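Local coordinates for protein cellulase (Bacteroides salanitronis, PDB 6WQY) that is a family GH5 endoglucanase of broad specificity that probably hydrolyses beta-glucan chains such as cellulose, its catalytic domain being a TIM barrel, at residues L98-A102 with Q155-F160; L149-T154 with V202-V207; F252-I256 with A279-D283; S267-A273 with F323-Y327. All coordinates share one frame; numbering follows the deposited sequence. Where two conformers were deposited one is given.

Contact 1 (L98-A102 with Q155-F160); sequences LNRVA and QIANRF
Leu98 and Arg159 both place CG trans to their backbone N (chi1 -172° and -180°), and each side chain therefore reaches across the gap between its helix and the other. They slide past one another in opposite directions. Leu98 CG lies 3.7 Å from Arg159 CG, and Leu98 CD2 lies 3.8 Å from Arg159 CB. The aliphatic part of the arginine thus packs as an apolar group. A bend at chi2 (63°) then swings the guanidinium toward Ala102 and Asn99. Ala102 CB sits over one face of that group, displaced toward its rim and 3.5 Å from Arg159 NH2. Asn99 OD1 lies at the guanidinium edge, near its plane, but too far from NH2 for a direct bond. A water closes the gap. It donates to Asn99 OD1 at 2.8 Å and accepts from Arg159 NH2 at 2.9 Å. Phe160, the first residue to leave helical geometry, fills the inner side. Arg159 CG covers the centre of one face of its ring. The ring edge meets Ala102, with CZ 3.6 Å from Ala102 CA. Val101 CG1 approaches the same ring obliquely, 4.1 Å from CZ. The inward side of Phe160 also touches Ile117, Leu167 and Phe169 of the barrel strands. Gln155 turns its amide to the neighbouring loop, OE1 accepting from Ile93 N and NE2 donating to Tyr91 O. The closest approach of the two short helix axes is 11.2 Å, wide enough for large side chains between them. The arrangement is that of neighbouring outer helices of a TIM barrel, apolar toward the strands and polar toward solvent.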
# COMPACT_ATOMS: atom_id res chain seq x y z
N LEU A 98 -10.89 -8.23 14.65
CA LEU A 98 -9.49 -8.63 14.61
C LEU A 98 -9.35 -10.07 14.12
O LEU A 98 -8.43 -10.38 13.35
CB LEU A 98 -8.87 -8.42 15.99
CG LEU A 98 -7.38 -8.61 16.16
CD1 LEU A 98 -6.59 -7.77 15.17
CD2 LEU A 98 -6.98 -8.26 17.58
N ASN A 99 -10.26 -10.95 14.53
CA ASN A 99 -10.25 -12.30 14.01
C ASN A 99 -10.44 -12.32 12.50
O ASN A 99 -9.80 -13.11 11.80
CB ASN A 99 -11.34 -13.13 14.69
CG ASN A 99 -11.32 -14.56 14.22
OD1 ASN A 99 -10.56 -15.39 14.74
ND2 ASN A 99 -12.15 -14.88 13.24
N ARG A 100 -11.34 -11.48 11.97
CA ARG A 100 -11.54 -11.44 10.53
C ARG A 100 -10.26 -11.02 9.81
O ARG A 100 -9.89 -11.59 8.77
CB ARG A 100 -12.69 -10.51 10.16
CG ARG A 100 -12.90 -10.34 8.66
CD ARG A 100 -13.18 -11.67 7.97
NE ARG A 100 -13.36 -11.51 6.53
CZ ARG A 100 -13.21 -12.49 5.66
NH1 ARG A 100 -12.85 -13.71 6.05
NH2 ARG A 100 -13.39 -12.23 4.37
N VAL A 101 -9.57 -10.01 10.34
CA VAL A 101 -8.29 -9.63 9.75
C VAL A 101 -7.34 -10.83 9.76
O VAL A 101 -6.64 -11.11 8.77
CB VAL A 101 -7.69 -8.42 10.50
CG1 VAL A 101 -6.32 -8.07 9.97
CG2 VAL A 101 -8.62 -7.21 10.38
N ALA A 102 -7.31 -11.57 10.88
CA ALA A 102 -6.47 -12.76 10.96
C ALA A 102 -6.90 -13.84 9.97
O ALA A 102 -6.04 -14.59 9.48
CB ALA A 102 -6.48 -13.30 12.40
N GLN A 155 -2.08 -4.13 20.15
CA GLN A 155 -3.03 -5.23 20.03
C GLN A 155 -2.85 -5.99 18.72
O GLN A 155 -2.93 -7.23 18.70
CB GLN A 155 -4.45 -4.70 20.14
CG GLN A 155 -4.85 -4.23 21.51
CD GLN A 155 -6.15 -3.48 21.46
OE1 GLN A 155 -7.22 -4.09 21.41
NE2 GLN A 155 -6.07 -2.17 21.43
N ILE A 156 -2.65 -5.28 17.61
CA ILE A 156 -2.47 -5.96 16.32
C ILE A 156 -1.20 -6.78 16.35
O ILE A 156 -1.18 -7.96 15.96
CB ILE A 156 -2.48 -4.93 15.18
CG1 ILE A 156 -3.83 -4.22 15.08
CG2 ILE A 156 -2.12 -5.61 13.87
CD1 ILE A 156 -3.77 -2.91 14.29
N ALA A 157 -0.10 -6.18 16.82
CA ALA A 157 1.16 -6.91 16.90
C ALA A 157 1.03 -8.14 17.78
O ALA A 157 1.54 -9.22 17.44
CB ALA A 157 2.26 -5.99 17.42
N ASN A 158 0.37 -8.01 18.93
CA ASN A 158 0.23 -9.16 19.82
C ASN A 158 -0.59 -10.27 19.16
O ASN A 158 -0.32 -11.45 19.35
CB ASN A 158 -0.37 -8.73 21.15
CG ASN A 158 0.65 -8.07 22.07
OD1 ASN A 158 1.85 -8.31 21.97
ND2 ASN A 158 0.17 -7.24 22.99
N ARG A 159 -1.62 -9.90 18.40
CA ARG A 159 -2.48 -10.89 17.76
C ARG A 159 -1.74 -11.69 16.70
O ARG A 159 -2.12 -12.83 16.40
CB ARG A 159 -3.70 -10.20 17.15
CG ARG A 159 -4.69 -11.12 16.46
CD ARG A 159 -5.30 -12.11 17.44
NE ARG A 159 -6.32 -12.95 16.84
CZ ARG A 159 -6.06 -14.00 16.05
NH1 ARG A 159 -4.80 -14.32 15.78
NH2 ARG A 159 -7.04 -14.72 15.55
N PHE A 160 -0.69 -11.11 16.12
CA PHE A 160 0.09 -11.74 15.05
C PHE A 160 1.51 -12.07 15.50
O PHE A 160 2.39 -12.28 14.67
CB PHE A 160 0.07 -10.85 13.81
CG PHE A 160 -1.29 -10.75 13.20
CD1 PHE A 160 -1.86 -11.86 12.60
CD2 PHE A 160 -2.01 -9.58 13.25
CE1 PHE A 160 -3.13 -11.80 12.05
CE2 PHE A 160 -3.28 -9.50 12.71
CZ PHE A 160 -3.84 -10.61 12.11
O HOH W 1 -9.44 -14.92 17.23

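Contact 2 (L149-T154 with V202-V207); sequences LAAMWT and VFVDAV
Ala150 and Ala206 mark the close approach of helices 139-159 and 191-209, whose short segments come within 8.6 Å axis to axis and cross at -38°. These are successive outer helices of the TIM barrel, joined through strand 167-170. The two alanines allow the backbones to come near, and their CB atoms are 4.2 Å apart. Val202 CG1 extends this apolar line, 3.9 Å from Ala150 CB. Deeper in, Phe203 meets Trp153 in a T-shaped pair. The phenyl edge is directed at the indole face, with planes at 68°. Phe203 CD1 is 3.5 Å from Trp153 CD1, and CE1 lies above the indole centre. Phe203 chi1 is 155°, which carries the ring away from its own backbone N and toward the tryptophan. Trp153 NE1 is bonded to Ala171 O, and this helps set the rotation of the indole. Phe169 also meets the tryptophan ring. The outer edge is polar. Thr154 OG1 donates to Ala150 O at 2.8 Å, while Thr154 N reaches that oxygen from the opposite face of the carbonyl plane. One water then joins the helices, donating to Thr154 OG1 and to Ala206 O, each at 2.7 Å.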
# COMPACT_ATOMS: atom_id res chain seq x y z
N LEU A 149 -2.82 5.17 18.33
CA LEU A 149 -1.95 4.46 17.40
C LEU A 149 -1.14 3.39 18.12
O LEU A 149 -1.02 2.25 17.65
CB LEU A 149 -1.03 5.47 16.71
CG LEU A 149 -0.19 4.99 15.54
CD1 LEU A 149 -1.04 4.64 14.34
CD2 LEU A 149 0.81 6.08 15.19
N ALA A 150 -0.57 3.73 19.28
CA ALA A 150 0.25 2.78 20.02
C ALA A 150 -0.62 1.65 20.57
O ALA A 150 -0.22 0.48 20.53
CB ALA A 150 0.99 3.50 21.15
N ALA A 151 -1.80 1.98 21.10
CA ALA A 151 -2.65 0.95 21.69
C ALA A 151 -3.17 -0.01 20.62
O ALA A 151 -3.20 -1.23 20.83
CB ALA A 151 -3.81 1.58 22.45
N MET A 152 -3.60 0.52 19.48
CA MET A 152 -4.07 -0.33 18.40
C MET A 152 -2.95 -1.22 17.88
O MET A 152 -3.13 -2.43 17.73
CB MET A 152 -4.66 0.51 17.27
CG MET A 152 -6.00 1.15 17.62
SD MET A 152 -6.61 2.23 16.32
CE MET A 152 -6.92 1.06 14.99
N TRP A 153 -1.79 -0.64 17.60
CA TRP A 153 -0.69 -1.43 17.05
C TRP A 153 -0.17 -2.44 18.07
O TRP A 153 0.28 -3.52 17.66
CB TRP A 153 0.41 -0.54 16.48
CG TRP A 153 0.11 -0.15 15.07
CD1 TRP A 153 -0.15 1.10 14.57
CD2 TRP A 153 0.01 -1.05 13.96
NE1 TRP A 153 -0.41 1.02 13.21
CE2 TRP A 153 -0.30 -0.29 12.81
CE3 TRP A 153 0.17 -2.43 13.81
CZ2 TRP A 153 -0.48 -0.86 11.57
CZ3 TRP A 153 0.00 -2.99 12.56
CH2 TRP A 153 -0.33 -2.21 11.46
N THR A 154 -0.22 -2.14 19.37
CA THR A 154 0.14 -3.15 20.36
C THR A 154 -0.77 -4.37 20.24
O THR A 154 -0.31 -5.52 20.22
CB THR A 154 0.08 -2.56 21.78
OG1 THR A 154 1.06 -1.53 21.91
CG2 THR A 154 0.33 -3.62 22.83
N VAL A 202 6.24 6.33 16.77
CA VAL A 202 5.37 5.72 17.77
C VAL A 202 4.96 4.31 17.35
O VAL A 202 4.96 3.38 18.18
CB VAL A 202 4.15 6.63 18.02
CG1 VAL A 202 3.06 5.88 18.79
CG2 VAL A 202 4.56 7.90 18.76
N PHE A 203 4.58 4.15 16.09
CA PHE A 203 4.23 2.83 15.55
C PHE A 203 5.39 1.86 15.66
O PHE A 203 5.22 0.75 16.18
CB PHE A 203 3.80 3.01 14.08
CG PHE A 203 3.98 1.80 13.21
CD1 PHE A 203 3.10 0.73 13.26
CD2 PHE A 203 5.01 1.76 12.29
CE1 PHE A 203 3.26 -0.37 12.42
CE2 PHE A 203 5.17 0.66 11.46
CZ PHE A 203 4.28 -0.39 11.51
N VAL A 204 6.58 2.25 15.19
CA VAL A 204 7.72 1.33 15.26
C VAL A 204 7.97 0.93 16.71
O VAL A 204 8.11 -0.26 17.03
CB VAL A 204 8.97 1.97 14.62
CG1 VAL A 204 10.20 1.09 14.86
CG2 VAL A 204 8.78 2.20 13.14
N ASP A 205 8.01 1.91 17.61
CA ASP A 205 8.31 1.61 19.00
C ASP A 205 7.29 0.65 19.59
O ASP A 205 7.63 -0.26 20.34
CB ASP A 205 8.36 2.90 19.82
CG ASP A 205 9.53 3.80 19.47
OD1 ASP A 205 10.43 3.38 18.72
OD2 ASP A 205 9.56 4.95 19.98
N ALA A 206 6.01 0.87 19.29
CA ALA A 206 4.96 0.04 19.86
C ALA A 206 5.06 -1.40 19.36
O ALA A 206 4.89 -2.34 20.13
CB ALA A 206 3.58 0.63 19.56
N VAL A 207 5.33 -1.58 18.06
CA VAL A 207 5.48 -2.92 17.51
C VAL A 207 6.68 -3.61 18.14
O VAL A 207 6.60 -4.76 18.59
CB VAL A 207 5.58 -2.87 15.98
CG1 VAL A 207 5.93 -4.26 15.42
CG2 VAL A 207 4.27 -2.35 15.36
O HOH W 2 3.66 -2.02 22.55

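Contact 3 (F252-I256 with A279-D283); sequences FYDPI and ADWGD
Trp281 lays its indole over Pro255 and reaches on to Asp254. Its CB starts a side chain whose chi1 of 73° puts CG between the backbone N and the carbonyl carbon, and this turns the ring back across the 252-256 loop. Along the indole, NE1 comes first, 3.8 Å from Pro255 CB. CE2 is nearer to the same CB, at 3.6 Å. Pro255 CB stands over one face of the indole, offset toward the rim, as a CH-pi contact 28° off the normal of the five-membered ring. CZ2 next touches both CA and CB of the proline. At the far end, CH2 meets Asp254 CG at 3.5 Å. The carboxylate sits obliquely by CH2, its plane turned 59° from that of the indole. Asp254 OD2 is held by Asn286 ND2 of helix 284-299. Both segments belong to the long connection between strand 246-251 and helix 284-299 of the TIM barrel, so the contact closes this beta-alpha loop on itself. The peptide bond before Pro255 is cis. Farther round the proline ring, CG lies 4.2 Å from Ala279 CB, and CD lies 3.4 Å from Gly282 O. A water donates to Asp254 O at 2.9 Å and to Gly282 O at 2.8 Å.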
# COMPACT_ATOMS: atom_id res chain seq x y z
N PHE A 252 1.66 5.53 -6.27
CA PHE A 252 1.99 6.11 -7.57
C PHE A 252 0.89 5.80 -8.57
O PHE A 252 0.79 4.67 -9.05
CB PHE A 252 3.33 5.59 -8.10
CG PHE A 252 3.73 6.20 -9.41
CD1 PHE A 252 4.31 7.46 -9.45
CD2 PHE A 252 3.51 5.52 -10.60
CE1 PHE A 252 4.68 8.02 -10.66
CE2 PHE A 252 3.88 6.09 -11.81
CZ PHE A 252 4.46 7.34 -11.83
N TYR A 253 0.12 6.82 -8.92
CA TYR A 253 -0.94 6.72 -9.91
C TYR A 253 -0.74 7.71 -11.05
O TYR A 253 -1.65 7.90 -11.88
CB TYR A 253 -2.29 6.97 -9.26
CG TYR A 253 -2.78 5.92 -8.29
CD1 TYR A 253 -3.32 4.73 -8.77
CD2 TYR A 253 -2.76 6.13 -6.92
CE1 TYR A 253 -3.83 3.78 -7.92
CE2 TYR A 253 -3.26 5.17 -6.05
CZ TYR A 253 -3.80 4.00 -6.55
OH TYR A 253 -4.40 3.05 -5.76
N ASP A 254 0.42 8.35 -11.14
CA ASP A 254 0.56 9.45 -12.09
C ASP A 254 0.40 8.95 -13.52
O ASP A 254 1.02 7.95 -13.89
CB ASP A 254 1.94 10.09 -12.00
CG ASP A 254 2.21 10.79 -10.69
OD1 ASP A 254 1.30 10.93 -9.84
OD2 ASP A 254 3.39 11.25 -10.53
N PRO A 255 -0.36 9.64 -14.38
CA PRO A 255 -1.25 10.79 -14.09
C PRO A 255 -2.63 10.26 -13.73
O PRO A 255 -3.23 9.51 -14.53
CB PRO A 255 -1.25 11.56 -15.41
CG PRO A 255 -1.04 10.50 -16.47
CD PRO A 255 -0.36 9.32 -15.82
N ILE A 256 -3.16 10.64 -12.56
CA ILE A 256 -4.41 10.06 -12.09
C ILE A 256 -5.56 10.31 -13.05
O ILE A 256 -6.48 9.48 -13.14
CB ILE A 256 -4.72 10.54 -10.65
CG1 ILE A 256 -5.92 9.81 -10.06
CG2 ILE A 256 -4.93 12.04 -10.61
CD1 ILE A 256 -5.71 8.34 -9.81
N ALA A 279 -3.68 12.89 -21.13
CA ALA A 279 -3.41 13.94 -20.16
C ALA A 279 -2.21 14.76 -20.61
O ALA A 279 -1.39 14.31 -21.42
CB ALA A 279 -3.14 13.33 -18.79
N ASP A 280 -2.09 15.98 -20.09
CA ASP A 280 -1.05 16.89 -20.54
C ASP A 280 0.26 16.72 -19.79
O ASP A 280 1.17 17.55 -19.95
CB ASP A 280 -1.52 18.35 -20.51
CG ASP A 280 -1.83 18.84 -19.11
OD1 ASP A 280 -1.51 18.15 -18.13
OD2 ASP A 280 -2.41 19.94 -19.00
N TRP A 281 0.40 15.65 -19.00
CA TRP A 281 1.63 15.39 -18.27
C TRP A 281 1.67 13.91 -17.95
O TRP A 281 0.74 13.16 -18.26
CB TRP A 281 1.69 16.24 -16.99
CG TRP A 281 0.75 15.74 -15.95
CD1 TRP A 281 -0.61 15.87 -15.94
CD2 TRP A 281 1.10 15.02 -14.76
NE1 TRP A 281 -1.13 15.28 -14.82
CE2 TRP A 281 -0.11 14.74 -14.08
CE3 TRP A 281 2.30 14.58 -14.19
CZ2 TRP A 281 -0.14 14.06 -12.86
CZ3 TRP A 281 2.26 13.90 -13.00
CH2 TRP A 281 1.05 13.65 -12.34
N GLY A 282 2.76 13.47 -17.32
CA GLY A 282 2.79 12.17 -16.68
C GLY A 282 3.14 10.99 -17.56
O GLY A 282 2.73 9.87 -17.25
N ASP A 283 3.88 11.22 -18.64
CA ASP A 283 4.29 10.14 -19.54
C ASP A 283 5.54 9.43 -19.03
O ASP A 283 5.83 9.48 -17.83
CB ASP A 283 4.39 10.70 -20.96
CG ASP A 283 3.03 11.14 -21.48
OD1 ASP A 283 2.09 10.33 -21.44
OD2 ASP A 283 2.92 12.31 -21.93
O HOH W 3 3.60 8.94 -14.76

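Contact 4 (S267-A273 with F323-Y327); sequences SQWGHTA and FRLYY
Trp269 O is buried with no hydrogen-bonding partner, at the edge of the Phe323 ring and 3.2 Å from Phe323 CD1. Gln268 lies flat against that ring, its amide stacked with only 14° between the planes. Gln268 CB sits almost exactly above the ring centre, 3.7 Å from the centroid, as a CH-pi contact. The extended chain carries the amide toward the rim, where CD is 3.5 Å from Phe323 CE2. Gln268 OE1 also takes the backbone NH of Asp274, which probably helps hold the amide flat. Thr272 OG1 approaches the ring obliquely, 3.3 Å from CE1. A chi1 of -178° sets Trp269 CG opposite its backbone N and sends the indole out to Tyr326 and Tyr327. The edge of Tyr327 meets its face in a T-shaped pair, planes at 87°, with Tyr327 CD1 3.4 Å from Trp269 CE2. Tyr326 CE2 comes instead to the indole edge, 3.5 Å from CZ3, in an oblique pairing. The polar ends of these three are bonded elsewhere: Trp269 NE1 to Gly282 O, Tyr326 OH to Glu284, Tyr327 OH to Asp254 O. Trp269, Tyr326 and Tyr327 form an aromatic cluster that fastens a beta-alpha loop of the TIM barrel onto outer helix 318-337, which follows strand 305-310.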
# COMPACT_ATOMS: atom_id res chain seq x y z
N SER A 267 -7.87 8.50 -23.01
CA SER A 267 -7.87 7.07 -23.31
C SER A 267 -6.52 6.55 -23.77
O SER A 267 -6.39 5.34 -24.00
CB SER A 267 -8.92 6.76 -24.38
OG SER A 267 -8.67 7.51 -25.57
N GLN A 268 -5.51 7.41 -23.92
CA GLN A 268 -4.19 7.00 -24.39
C GLN A 268 -3.11 7.61 -23.51
O GLN A 268 -3.36 8.55 -22.75
CB GLN A 268 -3.99 7.39 -25.87
CG GLN A 268 -5.11 6.88 -26.75
CD GLN A 268 -4.85 7.03 -28.24
OE1 GLN A 268 -3.86 7.64 -28.66
NE2 GLN A 268 -5.75 6.48 -29.04
N TRP A 269 -1.91 7.04 -23.59
CA TRP A 269 -0.81 7.41 -22.71
C TRP A 269 0.52 7.14 -23.40
O TRP A 269 0.64 6.20 -24.19
CB TRP A 269 -0.86 6.59 -21.40
CG TRP A 269 0.19 6.95 -20.42
CD1 TRP A 269 0.13 7.96 -19.51
CD2 TRP A 269 1.47 6.30 -20.24
NE1 TRP A 269 1.29 7.99 -18.78
CE2 TRP A 269 2.13 7.00 -19.21
CE3 TRP A 269 2.11 5.21 -20.84
CZ2 TRP A 269 3.40 6.63 -18.76
CZ3 TRP A 269 3.36 4.86 -20.39
CH2 TRP A 269 3.99 5.56 -19.35
N GLY A 270 1.51 7.96 -23.10
CA GLY A 270 2.87 7.72 -23.54
C GLY A 270 3.20 8.33 -24.88
O GLY A 270 2.43 9.08 -25.48
N HIS A 271 4.38 7.96 -25.38
CA HIS A 271 4.95 8.63 -26.55
C HIS A 271 4.06 8.53 -27.78
O HIS A 271 4.09 9.43 -28.63
CB HIS A 271 6.29 8.00 -26.98
CG HIS A 271 7.36 8.00 -25.94
ND1 HIS A 271 7.66 9.11 -25.17
CD2 HIS A 271 8.24 7.04 -25.58
CE1 HIS A 271 8.66 8.82 -24.36
NE2 HIS A 271 9.03 7.57 -24.59
N THR A 272 3.33 7.43 -27.94
CA THR A 272 2.57 7.23 -29.16
C THR A 272 1.14 7.76 -29.07
O THR A 272 0.41 7.71 -30.06
CB THR A 272 2.52 5.74 -29.58
OG1 THR A 272 1.55 5.04 -28.81
CG2 THR A 272 3.88 5.10 -29.44
N ALA A 273 0.75 8.29 -27.91
CA ALA A 273 -0.62 8.72 -27.72
C ALA A 273 -0.97 9.92 -28.59
O ALA A 273 -0.15 10.81 -28.82
CB ALA A 273 -0.82 9.10 -26.25
N PHE A 323 -3.06 0.77 -24.64
CA PHE A 323 -2.32 1.78 -23.90
C PHE A 323 -2.29 1.48 -22.41
O PHE A 323 -1.28 1.76 -21.75
CB PHE A 323 -2.92 3.16 -24.16
CG PHE A 323 -2.63 3.69 -25.53
CD1 PHE A 323 -1.45 4.38 -25.79
CD2 PHE A 323 -3.52 3.48 -26.56
CE1 PHE A 323 -1.18 4.87 -27.04
CE2 PHE A 323 -3.25 3.97 -27.83
CZ PHE A 323 -2.08 4.66 -28.06
N ARG A 324 -3.39 0.95 -21.86
CA ARG A 324 -3.41 0.58 -20.45
C ARG A 324 -2.39 -0.50 -20.15
O ARG A 324 -1.66 -0.44 -19.14
CB ARG A 324 -4.81 0.09 -20.06
CG ARG A 324 -4.88 -0.38 -18.62
CD ARG A 324 -5.84 -1.52 -18.43
NE ARG A 324 -6.03 -1.85 -17.03
CZ ARG A 324 -6.79 -2.85 -16.60
NH1 ARG A 324 -7.40 -3.64 -17.47
NH2 ARG A 324 -6.93 -3.06 -15.30
N LEU A 325 -2.32 -1.53 -20.99
CA LEU A 325 -1.35 -2.60 -20.77
C LEU A 325 0.06 -2.08 -20.91
O LEU A 325 0.95 -2.46 -20.14
CB LEU A 325 -1.61 -3.79 -21.69
CG LEU A 325 -2.72 -4.71 -21.20
CD1 LEU A 325 -4.09 -4.07 -21.24
CD2 LEU A 325 -2.72 -6.02 -21.98
N TYR A 326 0.30 -1.20 -21.89
CA TYR A 326 1.61 -0.57 -22.02
C TYR A 326 1.97 0.21 -20.77
O TYR A 326 3.08 0.07 -20.24
CB TYR A 326 1.66 0.30 -23.28
CG TYR A 326 2.89 1.18 -23.35
CD1 TYR A 326 4.16 0.63 -23.29
CD2 TYR A 326 2.78 2.56 -23.43
CE1 TYR A 326 5.29 1.43 -23.32
CE2 TYR A 326 3.89 3.37 -23.46
CZ TYR A 326 5.15 2.80 -23.40
OH TYR A 326 6.28 3.58 -23.43
N TYR A 327 1.06 1.04 -20.28
CA TYR A 327 1.30 1.80 -19.05
C TYR A 327 1.68 0.87 -17.90
O TYR A 327 2.68 1.10 -17.21
CB TYR A 327 0.04 2.61 -18.69
CG TYR A 327 0.17 3.32 -17.36
CD1 TYR A 327 0.73 4.59 -17.28
CD2 TYR A 327 -0.25 2.72 -16.19
CE1 TYR A 327 0.88 5.24 -16.06
CE2 TYR A 327 -0.11 3.36 -14.97
CZ TYR A 327 0.46 4.60 -14.91
OH TYR A 327 0.59 5.21 -13.67

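The four contacts form two pairs on opposite sides of the chain's centre. Contacts 1 and 2 share helix 139-159, and their centres are 13 Å apart. Contacts 3 and 4 share the loop before helix 284-299, with centres 11 Å apart. They touch directly, and two hydrogen bonds join them. Contacts 1 and 3 are about 37 Å apart between centres. Contact 1 lies near magnesium: the side chain of Gln155 is about 5 Å from a bound magnesium ion. Separately, the side chain of Leu98 is about 4 Å from that of Glu95, seen to bind magnesium in a structure of this protein though not in this chain's model. Contacts 3 and 4 lie away from that site.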